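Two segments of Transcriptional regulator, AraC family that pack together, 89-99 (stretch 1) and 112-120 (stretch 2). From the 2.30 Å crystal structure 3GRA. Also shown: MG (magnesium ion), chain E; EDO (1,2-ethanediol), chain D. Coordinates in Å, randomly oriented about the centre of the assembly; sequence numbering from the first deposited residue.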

ATOM      1  N   GLU A  89      16.011  10.167 -16.169  1.00 29.10           N
ATOM      2  CA  GLU A  89      16.689   8.917 -16.480  1.00 30.34           C
ATOM      3  C   GLU A  89      15.739   7.835 -16.964  1.00 28.62           C
ATOM      4  O   GLU A  89      16.126   6.935 -17.730  1.00 26.99           O
ATOM      5  CB  GLU A  89      17.418   8.405 -15.236  1.00 32.37           C
ATOM      6  CG  GLU A  89      16.473   8.213 -14.059  1.00 34.61           C
ATOM      7  CD  GLU A  89      17.188   7.950 -12.769  1.00 34.23           C
ATOM      8  OE1 GLU A  89      17.981   6.987 -12.717  1.00 35.44           O
ATOM      9  OE2 GLU A  89      16.955   8.702 -11.804  1.00 34.02           O
ATOM     10  N   LEU A  90      14.490   7.916 -16.517  1.00 28.69           N
ATOM     11  CA  LEU A  90      13.491   6.895 -16.875  1.00 29.72           C
ATOM     12  C   LEU A  90      13.260   6.788 -18.369  1.00 29.57           C
ATOM     13  O   LEU A  90      12.874   5.751 -18.859  1.00 29.50           O
ATOM     14  CB  LEU A  90      12.172   7.187 -16.168  1.00 29.22           C
ATOM     15  CG  LEU A  90      12.192   7.089 -14.656  1.00 30.61           C
ATOM     16  CD1 LEU A  90      10.829   7.474 -14.093  1.00 29.19           C
ATOM     17  CD2 LEU A  90      12.562   5.671 -14.242  1.00 32.86           C
ATOM     18  N   ASP A  91      13.540   7.864 -19.098  1.00 31.56           N
ATOM     19  CA  ASP A  91      13.332   7.846 -20.550  1.00 35.10           C
ATOM     20  C   ASP A  91      14.125   6.793 -21.319  1.00 36.52           C
ATOM     21  O   ASP A  91      13.509   6.006 -22.017  1.00 37.46           O
ATOM     22  CB  ASP A  91      13.552   9.215 -21.160  1.00 35.62           C
ATOM     23  CG  ASP A  91      12.454  10.191 -20.784  1.00 37.57           C
ATOM     24  OD1 ASP A  91      11.490   9.751 -20.145  1.00 37.43           O
ATOM     25  OD2 ASP A  91      12.551  11.393 -21.123  1.00 40.59           O
ATOM     26  N   ARG A  92      15.455   6.777 -21.215  1.00 39.06           N
ATOM     27  CA  ARG A  92      16.228   5.783 -21.942  1.00 40.36           C
ATOM     28  C   ARG A  92      16.135   4.436 -21.238  1.00 39.36           C
ATOM     29  O   ARG A  92      16.203   3.382 -21.883  1.00 38.17           O
ATOM     30  CB  ARG A  92      17.683   6.207 -22.103  1.00 43.89           C
ATOM     31  CG  ARG A  92      18.154   7.166 -21.031  1.00 48.41           C
ATOM     32  CD  ARG A  92      19.542   7.685 -21.339  1.00 52.60           C
ATOM     33  NE  ARG A  92      20.141   8.269 -20.145  1.00 54.37           N
ATOM     34  CZ  ARG A  92      20.720   7.566 -19.180  1.00 56.03           C
ATOM     35  NH1 ARG A  92      20.794   6.242 -19.262  1.00 56.52           N
ATOM     36  NH2 ARG A  92      21.214   8.189 -18.122  1.00 58.52           N
ATOM     37  N   LEU A  93      15.936   4.452 -19.922  1.00 37.53           N
ATOM     38  CA  LEU A  93      15.809   3.207 -19.172  1.00 36.79           C
ATOM     39  C   LEU A  93      14.596   2.407 -19.657  1.00 36.76           C
ATOM     40  O   LEU A  93      14.669   1.189 -19.870  1.00 35.84           O
ATOM     41  CB  LEU A  93      15.646   3.498 -17.677  1.00 36.57           C
ATOM     42  CG  LEU A  93      15.446   2.294 -16.754  1.00 35.62           C
ATOM     43  CD1 LEU A  93      16.738   1.508 -16.648  1.00 37.18           C
ATOM     44  CD2 LEU A  93      15.015   2.785 -15.382  1.00 37.54           C
ATOM     45  N   LEU A  94      13.474   3.096 -19.831  1.00 35.63           N
ATOM     46  CA  LEU A  94      12.257   2.437 -20.270  1.00 36.10           C
ATOM     47  C   LEU A  94      12.327   2.109 -21.757  1.00 37.19           C
ATOM     48  O   LEU A  94      11.797   1.090 -22.203  1.00 34.50           O
ATOM     49  CB  LEU A  94      11.051   3.327 -19.949  1.00 35.58           C
ATOM     50  CG  LEU A  94      10.820   3.505 -18.437  1.00 33.81           C
ATOM     51  CD1 LEU A  94      10.072   4.802 -18.157  1.00 31.74           C
ATOM     52  CD2 LEU A  94      10.053   2.320 -17.898  1.00 32.85           C
ATOM     53  N   ASN A  95      13.001   2.967 -22.515  1.00 39.24           N
ATOM     54  CA  ASN A  95      13.163   2.765 -23.945  1.00 41.23           C
ATOM     55  C   ASN A  95      13.954   1.456 -24.159  1.00 41.91           C
ATOM     56  O   ASN A  95      13.570   0.608 -24.974  1.00 40.69           O
ATOM     57  CB  ASN A  95      13.916   3.961 -24.534  1.00 43.56           C
ATOM     58  CG  ASN A  95      13.555   4.222 -25.978  1.00 47.27           C
ATOM     59  OD1 ASN A  95      13.948   3.476 -26.877  1.00 47.08           O
ATOM     60  ND2 ASN A  95      12.791   5.287 -26.211  1.00 45.32           N
ATOM     61  N   ASP A  96      15.049   1.298 -23.412  1.00 41.34           N
ATOM     62  CA  ASP A  96      15.877   0.100 -23.503  1.00 41.33           C
ATOM     63  C   ASP A  96      15.121  -1.123 -23.009  1.00 40.89           C
ATOM     64  O   ASP A  96      15.299  -2.224 -23.531  1.00 42.70           O
ATOM     65  CB  ASP A  96      17.164   0.255 -22.691  1.00 41.78           C
ATOM     66  CG  ASP A  96      18.062   1.361 -23.217  1.00 43.18           C
ATOM     67  OD1 ASP A  96      18.186   1.510 -24.454  1.00 42.07           O
ATOM     68  OD2 ASP A  96      18.661   2.077 -22.388  1.00 44.61           O
ATOM     69  N   CYS A  97      14.284  -0.942 -21.996  1.00 37.74           N
ATOM     70  CA  CYS A  97      13.508  -2.063 -21.495  1.00 35.10           C
ATOM     71  C   CYS A  97      12.511  -2.455 -22.586  1.00 33.78           C
ATOM     72  O   CYS A  97      12.192  -3.630 -22.760  1.00 33.21           O
ATOM     73  CB  CYS A  97      12.779  -1.685 -20.197  1.00 34.95           C
ATOM     74  SG  CYS A  97      13.842  -1.663 -18.724  1.00 35.51           S
ATOM     75  N   ALA A  98      12.035  -1.458 -23.330  1.00 33.46           N
ATOM     76  CA  ALA A  98      11.092  -1.691 -24.421  1.00 35.01           C
ATOM     77  C   ALA A  98      11.828  -2.367 -25.581  1.00 35.74           C
ATOM     78  O   ALA A  98      11.263  -3.206 -26.274  1.00 35.88           O
ATOM     79  CB  ALA A  98      10.474  -0.369 -24.887  1.00 31.44           C
ATOM     80  N   ALA A  99      13.089  -1.999 -25.789  1.00 37.13           N
ATOM     81  CA  ALA A  99      13.863  -2.593 -26.871  1.00 40.14           C
ATOM     82  C   ALA A  99      14.166  -4.044 -26.550  1.00 41.68           C
ATOM     83  O   ALA A  99      14.080  -4.889 -27.425  1.00 41.36           O
ATOM     84  CB  ALA A  99      15.156  -1.824 -27.083  1.00 40.34           C
ATOM     85  N   TRP A 112       2.361   8.461 -17.394  1.00 22.22           N
ATOM     86  CA  TRP A 112       2.921   9.733 -17.868  1.00 25.63           C
ATOM     87  C   TRP A 112       4.399   9.496 -18.252  1.00 25.47           C
ATOM     88  O   TRP A 112       4.861   9.950 -19.299  1.00 28.44           O
ATOM     89  CB  TRP A 112       2.845  10.805 -16.775  1.00 28.16           C
ATOM     90  CG  TRP A 112       3.296  12.162 -17.249  1.00 34.10           C
ATOM     91  CD1 TRP A 112       2.564  13.074 -17.957  1.00 34.42           C
ATOM     92  CD2 TRP A 112       4.594  12.745 -17.069  1.00 34.61           C
ATOM     93  NE1 TRP A 112       3.328  14.188 -18.228  1.00 36.75           N
ATOM     94  CE2 TRP A 112       4.576  14.012 -17.692  1.00 35.10           C
ATOM     95  CE3 TRP A 112       5.771  12.317 -16.441  1.00 33.74           C
ATOM     96  CZ2 TRP A 112       5.689  14.860 -17.699  1.00 32.36           C
ATOM     97  CZ3 TRP A 112       6.877  13.160 -16.451  1.00 34.37           C
ATOM     98  CH2 TRP A 112       6.826  14.418 -17.076  1.00 32.84           C
ATOM     99  N   PHE A 113       5.113   8.749 -17.414  1.00 23.73           N
ATOM    100  CA  PHE A 113       6.532   8.446 -17.620  1.00 24.49           C
ATOM    101  C   PHE A 113       6.764   7.540 -18.816  1.00 24.64           C
ATOM    102  O   PHE A 113       7.710   7.722 -19.574  1.00 25.10           O
ATOM    103  CB  PHE A 113       7.099   7.823 -16.346  1.00 23.24           C
ATOM    104  CG  PHE A 113       7.129   8.778 -15.176  1.00 24.71           C
ATOM    105  CD1 PHE A 113       8.137   9.731 -15.061  1.00 22.73           C
ATOM    106  CD2 PHE A 113       6.148   8.725 -14.188  1.00 24.44           C
ATOM    107  CE1 PHE A 113       8.167  10.607 -13.977  1.00 22.98           C
ATOM    108  CE2 PHE A 113       6.177   9.603 -13.108  1.00 25.48           C
ATOM    109  CZ  PHE A 113       7.189  10.542 -13.003  1.00 22.15           C
ATOM    110  N   LEU A 114       5.904   6.546 -18.983  1.00 26.66           N
ATOM    111  CA  LEU A 114       6.008   5.654 -20.132  1.00 26.99           C
ATOM    112  C   LEU A 114       5.717   6.504 -21.369  1.00 27.55           C
ATOM    113  O   LEU A 114       6.262   6.269 -22.442  1.00 28.95           O
ATOM    114  CB  LEU A 114       4.977   4.533 -20.021  1.00 26.91           C
ATOM    115  CG  LEU A 114       5.308   3.351 -19.101  1.00 28.24           C
ATOM    116  CD1 LEU A 114       5.902   3.835 -17.788  1.00 23.65           C
ATOM    117  CD2 LEU A 114       4.032   2.537 -18.869  1.00 25.77           C
ATOM    118  N   GLY A 115       4.852   7.498 -21.203  1.00 28.45           N
ATOM    119  CA  GLY A 115       4.509   8.376 -22.309  1.00 31.77           C
ATOM    120  C   GLY A 115       5.694   9.212 -22.769  1.00 32.65           C
ATOM    121  O   GLY A 115       6.022   9.240 -23.956  1.00 32.18           O
ATOM    122  N   ARG A 116       6.339   9.883 -21.817  1.00 32.84           N
ATOM    123  CA  ARG A 116       7.493  10.724 -22.108  1.00 33.45           C
ATOM    124  C   ARG A 116       8.640   9.904 -22.693  1.00 33.38           C
ATOM    125  O   ARG A 116       9.410  10.394 -23.522  1.00 33.63           O
ATOM    126  CB  ARG A 116       7.968  11.422 -20.832  1.00 33.42           C
ATOM    127  CG  ARG A 116       9.078  12.449 -21.049  1.00 31.65           C
ATOM    128  CD  ARG A 116       9.556  12.994 -19.715  1.00 30.84           C
ATOM    129  NE  ARG A 116      10.167  11.936 -18.919  1.00 28.40           N
ATOM    130  CZ  ARG A 116      10.492  12.037 -17.636  1.00 25.61           C
ATOM    131  NH1 ARG A 116      10.266  13.157 -16.971  1.00 27.07           N
ATOM    132  NH2 ARG A 116      11.046  11.003 -17.021  1.00 26.23           N
ATOM    133  N   ALA A 117       8.753   8.655 -22.250  1.00 32.40           N
ATOM    134  CA  ALA A 117       9.808   7.771 -22.734  1.00 32.05           C
ATOM    135  C   ALA A 117       9.575   7.343 -24.189  1.00 31.84           C
ATOM    136  O   ALA A 117      10.488   6.855 -24.851  1.00 31.05           O
ATOM    137  CB  ALA A 117       9.898   6.539 -21.834  1.00 31.41           C
ATOM    138  N   GLY A 118       8.351   7.529 -24.672  1.00 32.86           N
ATOM    139  CA  GLY A 118       8.023   7.147 -26.034  1.00 33.88           C
ATOM    140  C   GLY A 118       7.766   5.657 -26.193  1.00 34.54           C
ATOM    141  O   GLY A 118       7.975   5.101 -27.272  1.00 37.93           O
ATOM    142  N   VAL A 119       7.306   5.000 -25.136  1.00 32.53           N
ATOM    143  CA  VAL A 119       7.040   3.570 -25.204  1.00 31.99           C
ATOM    144  C   VAL A 119       5.541   3.266 -25.289  1.00 32.51           C
ATOM    145  O   VAL A 119       5.132   2.108 -25.269  1.00 32.99           O
ATOM    146  CB  VAL A 119       7.631   2.822 -23.977  1.00 33.07           C
ATOM    147  CG1 VAL A 119       9.128   3.050 -23.903  1.00 31.52           C
ATOM    148  CG2 VAL A 119       6.952   3.302 -22.690  1.00 32.99           C
ATOM    149  N   LEU A 120       4.722   4.307 -25.365  1.00 33.20           N
ATOM    150  CA  LEU A 120       3.276   4.135 -25.475  1.00 35.06           C
ATOM    151  C   LEU A 120       2.802   4.649 -26.833  1.00 37.36           C
ATOM    152  O   LEU A 120       1.623   4.953 -27.025  1.00 38.14           O
ATOM    153  CB  LEU A 120       2.546   4.896 -24.358  1.00 33.06           C
ATOM    154  CG  LEU A 120       2.629   4.353 -22.930  1.00 31.62           C
ATOM    155  CD1 LEU A 120       1.887   5.290 -21.992  1.00 31.92           C
ATOM    156  CD2 LEU A 120       2.035   2.952 -22.863  1.00 32.63           C
TER
HETATM  157 MG    MG E   3      13.449  13.204 -21.575  1.00 26.33          MG
HETATM  158  C1  EDO D   2      18.994  11.492 -17.336  1.00 22.57           C
HETATM  159  O1  EDO D   2      19.446  10.611 -18.380  1.00 23.92           O
HETATM  160  C2  EDO D   2      20.084  11.559 -16.254  1.00 21.94           C
HETATM  161  O2  EDO D   2      21.181  10.724 -16.656  1.00 23.20           O
HETATM  162  O   HOH W   1      15.271  14.601 -22.266  1.00 44.24           O
HETATM  163  O   HOH W   2      12.744  14.420 -20.139  1.00 34.82           O
HETATM  164  O   HOH W   3      12.112  14.080 -22.849  1.00 44.94           O
HETATM  165  O   HOH W   4      14.534  12.026 -23.062  1.00 21.95           O
HETATM  166  O   HOH W   5      14.950  13.027 -20.161  1.00 34.64           O

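The two segments meet as crossed helices. The helix of stretch 1 and that of stretch 2 run at 81° to one another, with axes 8.5 Å apart at closest approach, and together the segments bury 454 Å². The backbones come nearest where Asp91 CA lies 4.1 Å from Ala117 CA. Around this point the polar contacts gather.

The strongest of them is a salt bridge between Asp91 and Arg116. Arg116 NE donates to Asp91 OD1 at 2.8 Å with an angle of 154°, and Arg116 NH2 adds a weak bond to the same oxygen, 3.4 Å from Asp91 OD1. Both nitrogens thus converge on one carboxylate oxygen, which sits at the edge of the guanidinium and near its plane. The CA-to-CB bonds of both residues point sideways relative to the opposing stretch, and it is the ends of the side chains that close the gap. The remaining guanidinium nitrogen, Arg116 NH1, is hydrogen-bonded elsewhere in the structure, and NH2 has a further partner just beyond the stretches, so all three nitrogens are satisfied.

The other carboxylate oxygen of Asp91 is committed to metal. Asp91 OD2 lies 2.1 Å from the magnesium ion MG, whose remaining five ligands are waters at 2.0 to 2.4 Å, giving six in all. The carboxylate therefore serves arginine through one oxygen and magnesium through the other.

One turn later, Asn95 ND2 donates a weak hydrogen bond to Ala117 O, at 3.1 Å and 134°. This carbonyl lies just before Gly118, the first residue to leave helical geometry, with a positive phi of 79° in a Schellman motif. Two backbone bonds tie the turn back: Gly118 N to Gly115 O at 3.0 Å and Val119 N to Leu114 O at 3.2 Å. Ala117 N, in turn, is satisfied within its own helix by Phe113 O, 3.0 Å away.

Apolar side chains fill the rest of the contact. Leu90 CD1 approaches Phe113 CD1 to 3.6 Å, meeting the ring obliquely. Leu94, one turn on, points toward stretch 2 and packs its CB against Ala117 CB at 3.9 Å, while its CD1 reaches Leu114 CD1 at 4.3 Å. Beyond the helix end, Val119 also points toward its partner; its CG1 lies 3.8 Å from Ala98 CB and 3.7 Å from Leu94 O. That carbonyl already accepts a bond from Ala98 N at 2.8 Å, so the methyl packs against an oxygen that has its hydrogen bond.

On the side of the first helix turned away from stretch 2, Arg92 binds the 1,2-ethanediol, probably acquired from the crystallisation liquor. Arg92 NH2 donates to EDO O2 at 2.9 Å, whereas the bonds from Arg92 NE and Arg92 NH2 to EDO O1, both 3.0 Å, are weak.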